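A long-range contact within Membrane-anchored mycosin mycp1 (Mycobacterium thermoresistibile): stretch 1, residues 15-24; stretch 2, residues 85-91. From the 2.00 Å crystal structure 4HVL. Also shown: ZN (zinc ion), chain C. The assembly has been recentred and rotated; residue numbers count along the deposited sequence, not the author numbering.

Stretch 1 15-24: DETGPDNPME
Stretch 2 85-91: GDFVDAA

Loops distant in sequence often join through backbone rather than interlocking side chains, as in mycosin MycP1. Only one direct hydrogen bond spans this contact, a weak one; close packing and water supply the rest. The two stretches bury 383 Å² in each other, both sides summed.

Stretch 1 is loop until a strand begins at Met23. Stretch 2 leaves a strand at Asp86 and turns through Phe87 (phi/psi -115/14) and Val88 (-113/-60), its bend held by Asp86 (chi1 t), whose OD1 accepts from Val88 N at 3.0 Å and Asp89 N at 2.9 Å. The register is set where Gly18 CA lies 3.9 Å from Phe87 CA; around this point the chains run in the same direction.

Asp15 (chi1 t) makes no contact with stretch 2; its OD1 binds zinc ZN at 2.0 Å. Glu16, extended at -142/142, folds its t, p side chain back so that OE2 accepts from Thr17 N at 3.1 Å. Thr17 (-89/176, chi1 p) places CA 3.7 Å from Phe87 CE2. Its OG1 reaches stretch 2 through two waters: one, weakly bonded 3.4 Å from OG1, accepts from Asp86 N at 3.0 Å; the other, 3.0 Å from OG1, donates to Ala90 O at 3.2 Å.

Gly18, at 100/161, adopts angles that favour glycine, since a CB would jam against the preceding carbonyl. Its N donates weakly to Asp86 O (3.0 Å) and sits over one face of the Phe87 ring (chi1 m, chi2 72°).

Pro19 (-72/159, C-gamma endo) has no amide hydrogen, so its N, 3.3 Å from Phe87 O, packs without bonding. Its CG approaches Val88 O at 3.2 Å, and CD meets Ala90 CB at 4.0 Å.

After Asp20 (-61/-33), the chain extends to Met23 (m, m, m), whose CB points toward stretch 2, 3.3 Å from Val88 O. A final water donates to Met23 O (2.8 Å) and Val88 O (3.0 Å).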

# COMPACT_ATOMS: atom_id res chain seq x y z
N ASP A 15 -13.22 11.47 -12.92
CA ASP A 15 -12.86 10.09 -13.17
C ASP A 15 -12.19 10.03 -14.53
O ASP A 15 -12.85 9.84 -15.53
CB ASP A 15 -14.12 9.22 -13.11
CG ASP A 15 -13.87 7.78 -13.49
OD1 ASP A 15 -12.75 7.27 -13.30
OD2 ASP A 15 -14.82 7.17 -14.01
N GLU A 16 -10.89 10.23 -14.57
CA GLU A 16 -10.15 10.15 -15.82
C GLU A 16 -8.81 9.52 -15.57
O GLU A 16 -8.19 9.78 -14.55
CB GLU A 16 -9.96 11.56 -16.41
CG GLU A 16 -9.39 11.62 -17.81
CD GLU A 16 -10.20 10.83 -18.85
OE1 GLU A 16 -10.98 11.47 -19.60
OE2 GLU A 16 -10.02 9.58 -18.95
N THR A 17 -8.35 8.69 -16.52
CA THR A 17 -7.06 8.02 -16.37
C THR A 17 -5.92 8.87 -16.93
O THR A 17 -6.16 9.94 -17.49
CB THR A 17 -7.06 6.64 -17.06
OG1 THR A 17 -7.21 6.79 -18.47
CG2 THR A 17 -8.18 5.79 -16.54
N GLY A 18 -4.68 8.40 -16.78
CA GLY A 18 -3.51 9.03 -17.40
C GLY A 18 -2.73 9.91 -16.43
O GLY A 18 -3.27 10.30 -15.41
N PRO A 19 -1.45 10.22 -16.74
CA PRO A 19 -0.64 11.03 -15.81
C PRO A 19 -1.08 12.50 -15.77
O PRO A 19 -1.75 12.96 -16.70
CB PRO A 19 0.78 10.89 -16.39
CG PRO A 19 0.57 10.66 -17.84
CD PRO A 19 -0.72 9.93 -17.99
N ASP A 20 -0.72 13.20 -14.70
CA ASP A 20 -0.97 14.65 -14.56
C ASP A 20 -0.27 15.45 -15.64
O ASP A 20 -0.73 16.51 -16.03
CB ASP A 20 -0.44 15.13 -13.20
CG ASP A 20 -0.73 16.60 -12.95
OD1 ASP A 20 -1.92 16.98 -12.90
OD2 ASP A 20 0.25 17.38 -12.79
N ASN A 21 0.88 14.97 -16.07
CA ASN A 21 1.61 15.58 -17.17
C ASN A 21 2.32 14.49 -17.97
O ASN A 21 2.52 13.39 -17.48
CB ASN A 21 2.59 16.62 -16.64
CG ASN A 21 3.42 16.08 -15.50
OD1 ASN A 21 4.35 15.29 -15.73
ND2 ASN A 21 3.08 16.48 -14.27
N PRO A 22 2.70 14.79 -19.21
CA PRO A 22 3.19 13.72 -20.07
C PRO A 22 4.44 13.00 -19.54
O PRO A 22 5.30 13.62 -18.93
CB PRO A 22 3.51 14.45 -21.37
CG PRO A 22 2.66 15.67 -21.35
CD PRO A 22 2.62 16.08 -19.92
N MET A 23 4.52 11.70 -19.81
CA MET A 23 5.52 10.83 -19.22
C MET A 23 6.06 9.90 -20.30
O MET A 23 5.28 9.44 -21.16
CB MET A 23 4.92 9.94 -18.12
CG MET A 23 4.35 10.65 -16.90
SD MET A 23 5.59 11.50 -15.91
CE MET A 23 6.43 10.17 -15.07
N GLU A 24 7.37 9.62 -20.25
CA GLU A 24 8.04 8.82 -21.26
C GLU A 24 8.96 7.79 -20.62
O GLU A 24 9.73 8.11 -19.69
CB GLU A 24 8.84 9.72 -22.21
CG GLU A 24 9.67 8.95 -23.24
CD GLU A 24 10.34 9.85 -24.28
OE1 GLU A 24 10.33 11.09 -24.11
OE2 GLU A 24 10.90 9.31 -25.25
N GLY A 85 -6.40 0.39 -15.24
CA GLY A 85 -5.98 1.70 -15.73
C GLY A 85 -4.53 2.07 -15.44
O GLY A 85 -3.87 1.50 -14.54
N ASP A 86 -4.05 3.03 -16.23
CA ASP A 86 -2.67 3.50 -16.18
C ASP A 86 -2.66 5.00 -15.98
O ASP A 86 -3.31 5.75 -16.73
CB ASP A 86 -2.00 3.15 -17.50
CG ASP A 86 -0.50 3.01 -17.39
OD1 ASP A 86 0.15 3.73 -16.62
OD2 ASP A 86 0.06 2.19 -18.15
N PHE A 87 -1.92 5.44 -14.96
CA PHE A 87 -1.76 6.85 -14.64
C PHE A 87 -0.32 7.30 -14.84
O PHE A 87 0.05 8.38 -14.42
CB PHE A 87 -2.26 7.08 -13.21
CG PHE A 87 -3.73 6.78 -13.05
CD1 PHE A 87 -4.18 5.48 -13.06
CD2 PHE A 87 -4.65 7.79 -12.93
CE1 PHE A 87 -5.53 5.20 -12.96
CE2 PHE A 87 -6.01 7.52 -12.82
CZ PHE A 87 -6.44 6.22 -12.82
N VAL A 88 0.48 6.48 -15.52
CA VAL A 88 1.87 6.79 -15.91
C VAL A 88 1.96 6.91 -17.42
O VAL A 88 2.33 7.97 -17.97
CB VAL A 88 2.81 5.67 -15.39
CG1 VAL A 88 4.24 5.85 -15.89
CG2 VAL A 88 2.76 5.67 -13.87
N ASP A 89 1.61 5.82 -18.10
CA ASP A 89 1.53 5.83 -19.55
C ASP A 89 0.09 6.12 -19.98
O ASP A 89 -0.85 5.38 -19.67
CB ASP A 89 2.02 4.52 -20.12
CG ASP A 89 2.33 4.60 -21.61
OD1 ASP A 89 1.52 5.20 -22.36
OD2 ASP A 89 3.38 4.07 -22.03
N ALA A 90 -0.06 7.20 -20.72
CA ALA A 90 -1.36 7.67 -21.13
C ALA A 90 -2.12 6.66 -21.99
O ALA A 90 -3.33 6.70 -22.03
CB ALA A 90 -1.24 9.00 -21.84
N ALA A 91 -1.41 5.74 -22.65
CA ALA A 91 -2.03 4.71 -23.51
C ALA A 91 -2.14 3.32 -22.85
O ALA A 91 -2.63 2.36 -23.47
CB ALA A 91 -1.24 4.61 -24.82
ZN ZN C . -12.82 5.56 -14.41
O HOH W 1 -5.77 3.75 -18.52
O HOH W 2 -5.32 8.38 -20.20
O HOH W 3 2.56 8.76 -20.88